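Local structure of Tat pathway signal sequence domain protein (Parabacteroides merdae, 4Q9A) at residues 141-153 / 162-176. The protein is a putative GDSL-like lipase of the SGNH hydrolase clan and probably hydrolyses acyl ester bonds. Numbering follows the deposited sequence.
Sequences TQIVLCEPFTLRD and WYPMFDEFRKSARKL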
ATOM      1  N   THR A 141      -3.238  26.750  -2.944  1.00 52.76           N
ATOM      2  CA  THR A 141      -3.339  25.385  -2.456  1.00 51.69           C
ATOM      3  C   THR A 141      -4.729  24.808  -2.767  1.00 56.01           C
ATOM      4  O   THR A 141      -5.768  25.451  -2.508  1.00 58.34           O
ATOM      5  CB  THR A 141      -3.014  25.317  -0.960  1.00 61.33           C
ATOM      6  OG1 THR A 141      -1.662  25.766  -0.795  1.00 68.99           O
ATOM      7  CG2 THR A 141      -3.147  23.899  -0.390  1.00 56.86           C
ATOM      8  N   GLN A 142      -4.713  23.590  -3.325  1.00 47.57           N
ATOM      9  CA  GLN A 142      -5.880  22.799  -3.604  1.00 45.02           C
ATOM     10  C   GLN A 142      -6.141  21.959  -2.361  1.00 48.65           C
ATOM     11  O   GLN A 142      -5.279  21.170  -1.956  1.00 46.09           O
ATOM     12  CB  GLN A 142      -5.632  21.937  -4.840  1.00 45.29           C
ATOM     13  CG  GLN A 142      -5.493  22.716  -6.124  1.00 38.54           C
ATOM     14  CD  GLN A 142      -5.253  21.786  -7.285  1.00 53.37           C
ATOM     15  OE1 GLN A 142      -6.162  21.095  -7.774  1.00 60.14           O
ATOM     16  NE2 GLN A 142      -4.028  21.759  -7.767  1.00 28.44           N
ATOM     17  N   ILE A 143      -7.304  22.171  -1.715  1.00 47.03           N
ATOM     18  CA  ILE A 143      -7.664  21.437  -0.505  1.00 45.68           C
ATOM     19  C   ILE A 143      -8.577  20.224  -0.842  1.00 49.13           C
ATOM     20  O   ILE A 143      -9.505  20.310  -1.659  1.00 49.87           O
ATOM     21  CB  ILE A 143      -8.308  22.350   0.579  1.00 48.88           C
ATOM     22  CG1 ILE A 143      -7.479  23.612   0.822  1.00 48.83           C
ATOM     23  CG2 ILE A 143      -8.525  21.578   1.888  1.00 49.91           C
ATOM     24  CD1 ILE A 143      -8.166  24.661   1.673  1.00 55.36           C
ATOM     25  N   VAL A 144      -8.261  19.094  -0.183  1.00 43.20           N
ATOM     26  CA  VAL A 144      -8.959  17.821  -0.173  1.00 41.34           C
ATOM     27  C   VAL A 144      -9.426  17.672   1.261  1.00 45.64           C
ATOM     28  O   VAL A 144      -8.612  17.394   2.140  1.00 43.92           O
ATOM     29  CB  VAL A 144      -8.107  16.601  -0.645  1.00 42.68           C
ATOM     30  CG1 VAL A 144      -8.967  15.359  -0.761  1.00 41.98           C
ATOM     31  CG2 VAL A 144      -7.405  16.872  -1.956  1.00 42.48           C
ATOM     32  N   LEU A 145     -10.713  17.944   1.509  1.00 44.43           N
ATOM     33  CA  LEU A 145     -11.322  17.799   2.825  1.00 44.07           C
ATOM     34  C   LEU A 145     -12.013  16.440   2.878  1.00 50.67           C
ATOM     35  O   LEU A 145     -12.830  16.138   2.009  1.00 52.09           O
ATOM     36  CB  LEU A 145     -12.283  18.958   3.129  1.00 43.98           C
ATOM     37  CG  LEU A 145     -12.735  19.074   4.585  1.00 47.63           C
ATOM     38  CD1 LEU A 145     -11.581  19.446   5.516  1.00 46.24           C
ATOM     39  CD2 LEU A 145     -13.870  20.045   4.716  1.00 50.69           C
ATOM     40  N   CYS A 146     -11.636  15.605   3.858  1.00 47.68           N
ATOM     41  CA  CYS A 146     -12.142  14.241   4.033  1.00 48.44           C
ATOM     42  C   CYS A 146     -13.273  14.174   5.063  1.00 52.38           C
ATOM     43  O   CYS A 146     -13.251  14.893   6.078  1.00 52.79           O
ATOM     44  CB  CYS A 146     -11.002  13.311   4.430  1.00 49.03           C
ATOM     45  SG  CYS A 146      -9.646  13.234   3.233  1.00 52.79           S
ATOM     46  N   GLU A 147     -14.236  13.278   4.812  1.00 48.02           N
ATOM     47  CA  GLU A 147     -15.379  13.069   5.698  1.00 48.49           C
ATOM     48  C   GLU A 147     -14.956  12.267   6.946  1.00 52.18           C
ATOM     49  O   GLU A 147     -14.496  11.121   6.793  1.00 50.70           O
ATOM     50  CB  GLU A 147     -16.539  12.341   4.956  1.00 50.08           C
ATOM     51  CG  GLU A 147     -17.846  12.289   5.731  1.00 55.69           C
ATOM     52  CD  GLU A 147     -19.008  11.579   5.062  1.00 74.75           C
ATOM     53  OE1 GLU A 147     -18.772  10.595   4.323  1.00 58.28           O
ATOM     54  OE2 GLU A 147     -20.165  11.991   5.305  1.00 72.12           O
ATOM     55  N   PRO A 148     -15.152  12.817   8.181  1.00 48.94           N
ATOM     56  CA  PRO A 148     -14.898  12.007   9.397  1.00 48.56           C
ATOM     57  C   PRO A 148     -15.914  10.847   9.437  1.00 55.80           C
ATOM     58  O   PRO A 148     -17.035  11.015   8.935  1.00 57.63           O
ATOM     59  CB  PRO A 148     -15.073  13.004  10.539  1.00 50.44           C
ATOM     60  CG  PRO A 148     -15.947  14.062   9.994  1.00 55.79           C
ATOM     61  CD  PRO A 148     -15.735  14.132   8.516  1.00 50.66           C
ATOM     62  N   PHE A 149     -15.519   9.658   9.936  1.00 52.40           N
ATOM     63  CA  PHE A 149     -16.366   8.463   9.855  1.00 53.21           C
ATOM     64  C   PHE A 149     -16.266   7.519  11.052  1.00 58.02           C
ATOM     65  O   PHE A 149     -15.332   7.614  11.848  1.00 58.55           O
ATOM     66  CB  PHE A 149     -15.948   7.653   8.595  1.00 54.77           C
ATOM     67  CG  PHE A 149     -14.481   7.253   8.611  1.00 55.37           C
ATOM     68  CD1 PHE A 149     -14.067   6.080   9.237  1.00 58.51           C
ATOM     69  CD2 PHE A 149     -13.507   8.089   8.072  1.00 56.09           C
ATOM     70  CE1 PHE A 149     -12.709   5.758   9.328  1.00 58.74           C
ATOM     71  CE2 PHE A 149     -12.155   7.757   8.150  1.00 58.05           C
ATOM     72  CZ  PHE A 149     -11.763   6.592   8.775  1.00 56.62           C
ATOM     73  N   THR A 150     -17.168   6.512  11.085  1.00 54.54           N
ATOM     74  CA  THR A 150     -17.217   5.422  12.069  1.00 54.07           C
ATOM     75  C   THR A 150     -17.858   4.162  11.486  1.00 58.69           C
ATOM     76  O   THR A 150     -18.774   4.242  10.656  1.00 59.18           O
ATOM     77  CB  THR A 150     -18.009   5.786  13.342  1.00 55.42           C
ATOM     78  OG1 THR A 150     -19.365   6.073  12.979  1.00 56.45           O
ATOM     79  CG2 THR A 150     -17.377   6.911  14.168  1.00 51.32           C
ATOM     80  N   LEU A 151     -17.424   3.002  11.997  1.00 54.08           N
ATOM     81  CA  LEU A 151     -17.983   1.696  11.713  1.00 53.58           C
ATOM     82  C   LEU A 151     -18.735   1.279  13.016  1.00 58.56           C
ATOM     83  O   LEU A 151     -18.113   1.077  14.061  1.00 57.53           O
ATOM     84  CB  LEU A 151     -16.877   0.732  11.265  1.00 53.03           C
ATOM     85  CG  LEU A 151     -16.283   1.012   9.851  1.00 56.70           C
ATOM     86  CD1 LEU A 151     -15.039   1.946   9.914  1.00 55.38           C
ATOM     87  CD2 LEU A 151     -15.926  -0.288   9.142  1.00 56.80           C
ATOM     88  N   ARG A 152     -20.088   1.305  12.963  1.00 56.90           N
ATOM     89  CA  ARG A 152     -21.019   1.071  14.069  1.00 59.07           C
ATOM     90  C   ARG A 152     -20.724  -0.193  14.896  1.00 68.11           C
ATOM     91  O   ARG A 152     -20.913  -0.189  16.131  1.00 69.30           O
ATOM     92  CB  ARG A 152     -22.458   1.006  13.549  1.00 58.86           C
ATOM     93  CG  ARG A 152     -23.023   2.360  13.148  1.00 64.79           C
ATOM     94  CD  ARG A 152     -24.540   2.377  13.090  1.00 79.15           C
ATOM     95  NE  ARG A 152     -25.054   3.702  12.725  1.00 89.12           N
ATOM     96  CZ  ARG A 152     -26.211   4.204  13.148  1.00111.48           C
ATOM     97  NH1 ARG A 152     -26.992   3.501  13.963  1.00104.56           N
ATOM     98  NH2 ARG A 152     -26.594   5.417  12.767  1.00100.94           N
ATOM     99  N   ASP A 153     -20.277  -1.276  14.222  1.00 66.02           N
ATOM    100  CA  ASP A 153     -19.958  -2.521  14.919  1.00 67.44           C
ATOM    101  C   ASP A 153     -18.462  -2.616  15.279  1.00 71.76           C
ATOM    102  O   ASP A 153     -17.915  -3.712  15.422  1.00 72.22           O
ATOM    103  CB  ASP A 153     -20.416  -3.757  14.127  1.00 70.40           C
ATOM    104  CG  ASP A 153     -20.806  -4.958  14.998  1.00 81.74           C
ATOM    105  OD1 ASP A 153     -21.011  -4.771  16.234  1.00 81.66           O
ATOM    106  OD2 ASP A 153     -20.933  -6.081  14.444  1.00 89.03           O
ATOM    107  N   TRP A 162     -23.225   7.802  20.318  1.00 59.64           N
ATOM    108  CA  TRP A 162     -22.648   8.399  19.107  1.00 58.79           C
ATOM    109  C   TRP A 162     -23.644   8.980  18.119  1.00 65.12           C
ATOM    110  O   TRP A 162     -23.393  10.055  17.573  1.00 64.20           O
ATOM    111  CB  TRP A 162     -21.815   7.352  18.358  1.00 56.35           C
ATOM    112  CG  TRP A 162     -20.439   7.190  18.910  1.00 56.95           C
ATOM    113  CD1 TRP A 162     -20.075   6.501  20.028  1.00 60.46           C
ATOM    114  CD2 TRP A 162     -19.244   7.768  18.386  1.00 55.97           C
ATOM    115  NE1 TRP A 162     -18.723   6.609  20.231  1.00 59.41           N
ATOM    116  CE2 TRP A 162     -18.186   7.385  19.238  1.00 60.20           C
ATOM    117  CE3 TRP A 162     -18.958   8.565  17.261  1.00 56.44           C
ATOM    118  CZ2 TRP A 162     -16.861   7.763  18.999  1.00 59.04           C
ATOM    119  CZ3 TRP A 162     -17.648   8.950  17.033  1.00 57.37           C
ATOM    120  CH2 TRP A 162     -16.614   8.540  17.886  1.00 58.30           C
ATOM    121  N   TYR A 163     -24.722   8.250  17.825  1.00 64.33           N
ATOM    122  CA  TYR A 163     -25.675   8.639  16.790  1.00 64.86           C
ATOM    123  C   TYR A 163     -27.002   9.112  17.388  1.00 70.13           C
ATOM    124  O   TYR A 163     -27.430   8.574  18.418  1.00 70.72           O
ATOM    125  CB  TYR A 163     -25.885   7.472  15.805  1.00 66.11           C
ATOM    126  CG  TYR A 163     -24.590   6.753  15.475  1.00 68.27           C
ATOM    127  CD1 TYR A 163     -23.683   7.288  14.562  1.00 68.79           C
ATOM    128  CD2 TYR A 163     -24.231   5.582  16.139  1.00 70.07           C
ATOM    129  CE1 TYR A 163     -22.463   6.660  14.297  1.00 67.58           C
ATOM    130  CE2 TYR A 163     -23.017   4.940  15.876  1.00 70.19           C
ATOM    131  CZ  TYR A 163     -22.136   5.483  14.953  1.00 76.04           C
ATOM    132  OH  TYR A 163     -20.951   4.838  14.685  1.00 76.25           O
ATOM    133  N   PRO A 164     -27.644  10.158  16.799  1.00 66.16           N
ATOM    134  CA  PRO A 164     -27.288  10.879  15.554  1.00 64.14           C
ATOM    135  C   PRO A 164     -26.304  12.043  15.703  1.00 63.31           C
ATOM    136  O   PRO A 164     -25.970  12.677  14.701  1.00 61.76           O
ATOM    137  CB  PRO A 164     -28.646  11.419  15.090  1.00 67.57           C
ATOM    138  CG  PRO A 164     -29.390  11.693  16.368  1.00 73.62           C
ATOM    139  CD  PRO A 164     -28.936  10.628  17.342  1.00 69.19           C
HETATM  140  N   MSE A 165     -25.861  12.334  16.936  1.00 57.62           N
HETATM  141  CA  MSE A 165     -24.955  13.439  17.281  1.00 55.67           C
HETATM  142  C   MSE A 165     -23.796  13.597  16.308  1.00 58.37           C
HETATM  143  O   MSE A 165     -23.578  14.695  15.786  1.00 58.18           O
HETATM  144  CB  MSE A 165     -24.364  13.235  18.683  1.00 57.73           C
HETATM  145  CG  MSE A 165     -25.342  13.459  19.822  1.00 66.01           C
HETATM  146 SE   MSE A 165     -26.595  12.000  20.003  0.75 73.97          SE
HETATM  147  CE  MSE A 165     -25.452  10.597  20.744  1.00 69.30           C
ATOM    148  N   PHE A 166     -23.056  12.499  16.072  1.00 54.31           N
ATOM    149  CA  PHE A 166     -21.867  12.520  15.232  1.00 53.15           C
ATOM    150  C   PHE A 166     -22.183  12.852  13.759  1.00 59.27           C
ATOM    151  O   PHE A 166     -21.344  13.481  13.103  1.00 57.67           O
ATOM    152  CB  PHE A 166     -21.058  11.215  15.339  1.00 53.68           C
ATOM    153  CG  PHE A 166     -19.715  11.277  14.641  1.00 53.78           C
ATOM    154  CD1 PHE A 166     -18.687  12.075  15.142  1.00 55.69           C
ATOM    155  CD2 PHE A 166     -19.489  10.564  13.459  1.00 54.99           C
ATOM    156  CE1 PHE A 166     -17.451  12.141  14.489  1.00 54.68           C
ATOM    157  CE2 PHE A 166     -18.252  10.630  12.806  1.00 55.96           C
ATOM    158  CZ  PHE A 166     -17.242  11.417  13.326  1.00 53.15           C
ATOM    159  N   ASP A 167     -23.396  12.502  13.260  1.00 58.32           N
ATOM    160  CA  ASP A 167     -23.815  12.787  11.877  1.00 58.77           C
ATOM    161  C   ASP A 167     -23.742  14.295  11.557  1.00 64.88           C
ATOM    162  O   ASP A 167     -23.532  14.663  10.401  1.00 64.73           O
ATOM    163  CB  ASP A 167     -25.226  12.254  11.602  1.00 61.85           C
ATOM    164  CG  ASP A 167     -25.462  10.794  11.981  1.00 76.98           C
ATOM    165  OD1 ASP A 167     -24.462  10.021  12.047  1.00 76.41           O
ATOM    166  OD2 ASP A 167     -26.654  10.411  12.183  1.00 83.55           O
ATOM    167  N   GLU A 168     -23.860  15.150  12.597  1.00 62.24           N
ATOM    168  CA  GLU A 168     -23.788  16.612  12.510  1.00 61.55           C
ATOM    169  C   GLU A 168     -22.380  17.065  12.168  1.00 62.25           C
ATOM    170  O   GLU A 168     -22.215  18.089  11.500  1.00 61.49           O
ATOM    171  CB  GLU A 168     -24.269  17.257  13.816  1.00 64.10           C
ATOM    172  CG  GLU A 168     -25.779  17.148  13.999  1.00 75.03           C
ATOM    173  CD  GLU A 168     -26.632  17.623  12.831  1.00 95.38           C
ATOM    174  OE1 GLU A 168     -26.421  18.765  12.363  1.00 94.51           O
ATOM    175  OE2 GLU A 168     -27.499  16.846  12.369  1.00 89.00           O
ATOM    176  N   PHE A 169     -21.373  16.278  12.601  1.00 57.08           N
ATOM    177  CA  PHE A 169     -19.954  16.505  12.333  1.00 55.40           C
ATOM    178  C   PHE A 169     -19.652  16.222  10.862  1.00 59.36           C
ATOM    179  O   PHE A 169     -18.926  16.985  10.229  1.00 58.56           O
ATOM    180  CB  PHE A 169     -19.079  15.650  13.262  1.00 56.41           C
ATOM    181  CG  PHE A 169     -18.921  16.227  14.656  1.00 58.91           C
ATOM    182  CD1 PHE A 169     -19.963  16.175  15.572  1.00 63.30           C
ATOM    183  CD2 PHE A 169     -17.729  16.824  15.047  1.00 60.87           C
ATOM    184  CE1 PHE A 169     -19.827  16.731  16.845  1.00 65.01           C
ATOM    185  CE2 PHE A 169     -17.588  17.367  16.328  1.00 64.98           C
ATOM    186  CZ  PHE A 169     -18.639  17.313  17.221  1.00 64.25           C
ATOM    187  N   ARG A 170     -20.261  15.165  10.303  1.00 57.39           N
ATOM    188  CA  ARG A 170     -20.117  14.804   8.886  1.00 56.78           C
ATOM    189  C   ARG A 170     -20.810  15.869   7.994  1.00 63.03           C
ATOM    190  O   ARG A 170     -20.287  16.209   6.924  1.00 62.55           O
ATOM    191  CB  ARG A 170     -20.696  13.406   8.637  1.00 55.54           C
ATOM    192  CG  ARG A 170     -19.980  12.274   9.393  1.00 62.29           C
ATOM    193  CD  ARG A 170     -20.763  10.961   9.408  1.00 70.35           C
ATOM    194  NE  ARG A 170     -21.393  10.662   8.117  1.00 69.63           N
ATOM    195  CZ  ARG A 170     -22.705  10.537   7.934  1.00 82.26           C
ATOM    196  NH1 ARG A 170     -23.541  10.649   8.962  1.00 56.38           N
ATOM    197  NH2 ARG A 170     -23.192  10.284   6.725  1.00 78.19           N
ATOM    198  N   LYS A 171     -21.972  16.412   8.470  1.00 60.56           N
ATOM    199  CA  LYS A 171     -22.749  17.475   7.816  1.00 60.73           C
ATOM    200  C   LYS A 171     -21.901  18.730   7.675  1.00 63.45           C
ATOM    201  O   LYS A 171     -21.947  19.386   6.633  1.00 63.82           O
ATOM    202  CB  LYS A 171     -24.011  17.812   8.640  1.00 64.56           C
ATOM    203  CG  LYS A 171     -25.286  17.061   8.273  1.00 80.33           C
ATOM    204  CD  LYS A 171     -26.449  17.496   9.191  1.00 88.50           C
ATOM    205  CE  LYS A 171     -27.776  16.805   8.938  1.00 87.89           C
ATOM    206  NZ  LYS A 171     -27.732  15.340   9.211  1.00 86.04           N
ATOM    207  N   SER A 172     -21.146  19.064   8.747  1.00 57.99           N
ATOM    208  CA  SER A 172     -20.305  20.244   8.829  1.00 57.34           C
ATOM    209  C   SER A 172     -19.129  20.122   7.887  1.00 59.50           C
ATOM    210  O   SER A 172     -18.872  21.053   7.111  1.00 60.85           O
ATOM    211  CB  SER A 172     -19.835  20.475  10.262  1.00 60.88           C
ATOM    212  OG  SER A 172     -20.944  20.686  11.117  1.00 70.20           O
ATOM    213  N   ALA A 173     -18.448  18.972   7.903  1.00 52.61           N
ATOM    214  CA  ALA A 173     -17.309  18.745   7.010  1.00 50.56           C
ATOM    215  C   ALA A 173     -17.738  18.960   5.555  1.00 53.72           C
ATOM    216  O   ALA A 173     -17.047  19.687   4.829  1.00 52.75           O
ATOM    217  CB  ALA A 173     -16.746  17.347   7.203  1.00 50.00           C
ATOM    218  N   ARG A 174     -18.935  18.427   5.170  1.00 48.47           N
ATOM    219  CA  ARG A 174     -19.462  18.580   3.817  1.00 47.75           C
ATOM    220  C   ARG A 174     -19.809  20.034   3.518  1.00 52.30           C
ATOM    221  O   ARG A 174     -19.431  20.525   2.451  1.00 52.40           O
ATOM    222  CB  ARG A 174     -20.681  17.685   3.579  1.00 46.81           C
ATOM    223  CG  ARG A 174     -21.144  17.692   2.120  1.00 51.73           C
ATOM    224  CD  ARG A 174     -22.357  16.817   1.875  1.00 58.98           C
ATOM    225  NE  ARG A 174     -22.057  15.388   2.018  1.00 69.20           N
ATOM    226  CZ  ARG A 174     -21.501  14.631   1.074  1.00 81.47           C
ATOM    227  NH1 ARG A 174     -21.157  15.159  -0.097  1.00 50.27           N
ATOM    228  NH2 ARG A 174     -21.267  13.341   1.301  1.00 77.23           N
ATOM    229  N   LYS A 175     -20.524  20.714   4.448  1.00 48.86           N
ATOM    230  CA  LYS A 175     -20.964  22.117   4.326  1.00 49.70           C
ATOM    231  C   LYS A 175     -19.767  23.041   4.051  1.00 55.20           C
ATOM    232  O   LYS A 175     -19.864  23.956   3.221  1.00 55.16           O
ATOM    233  CB  LYS A 175     -21.688  22.549   5.618  1.00 51.36           C
ATOM    234  CG  LYS A 175     -22.232  23.977   5.647  1.00 47.21           C
ATOM    235  CD  LYS A 175     -22.785  24.309   7.041  1.00 58.80           C
ATOM    236  CE  LYS A 175     -23.310  25.718   7.178  1.00 69.12           C
ATOM    237  NZ  LYS A 175     -23.783  25.992   8.565  1.00 75.07           N
ATOM    238  N   LEU A 176     -18.636  22.755   4.724  1.00 50.77           N
ATOM    239  CA  LEU A 176     -17.440  23.551   4.607  1.00 50.58           C
ATOM    240  C   LEU A 176     -16.705  23.255   3.315  1.00 55.85           C
ATOM    241  O   LEU A 176     -16.139  24.181   2.727  1.00 55.38           O
ATOM    242  CB  LEU A 176     -16.553  23.360   5.832  1.00 49.69           C
ATOM    243  CG  LEU A 176     -17.117  24.009   7.103  1.00 54.98           C
ATOM    244  CD1 LEU A 176     -16.480  23.436   8.333  1.00 53.84           C
ATOM    245  CD2 LEU A 176     -17.005  25.562   7.063  1.00 57.22           C
TER
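Y163 reaches across to the loop that follows strand 142-146 and engages two residues of it, T150 through its hydroxyl and R152 through a ring face. Followed outward, its CB lies beside NH2 of R152; CG and CD2 lie beneath the guanidinium, whose CZ is 4.0 Å from the ring centroid in a cation-pi stack with the planes only 9° apart. Farther out, CE2 and CZ pass the aliphatic CG of R152, and CE1 approaches T150 OG1. At the tip, Y163 OH shares a 2.6 Å hydrogen bond with T150 OG1, which lies at the ring edge in the ring plane. The opposite face of the ring rests on CB of W162, so the tyrosine is sandwiched. T150 divides its two branches: with chi1 at 62°, OG1 takes the tyrosine hydroxyl while CG2 packs obliquely on W162, 3.5 Å from CZ3, and also borders F166.

Nearer the strand, P148 makes apolar contacts, its CD 3.6 Å from A173 CB and its CB against CZ of F166. L145 lays CD2 near the A173 carbonyl and L176. E147, CG anti to its own N and the rest of the chain extended, reaches toward the helix, where OE2 forms a salt bridge with R170 NE at 3.3 Å; the hydrogen bond within it is weak, and the planes are 43° apart. OE1 accepts the backbone N-H of Q188, and R170 also pairs with D167.

Strand 142-146 lies between strands 98-102 and 183-185 of the parallel sheet. Helix 167-179 runs back almost antiparallel to it, the axis of its 167-176 part passing 8.7 Å away, as the helix of a beta-alpha-beta crossover to strand 183-185, consistent with the alpha/beta/alpha SGNH-hydrolase fold; helix 120-137 also packs against it.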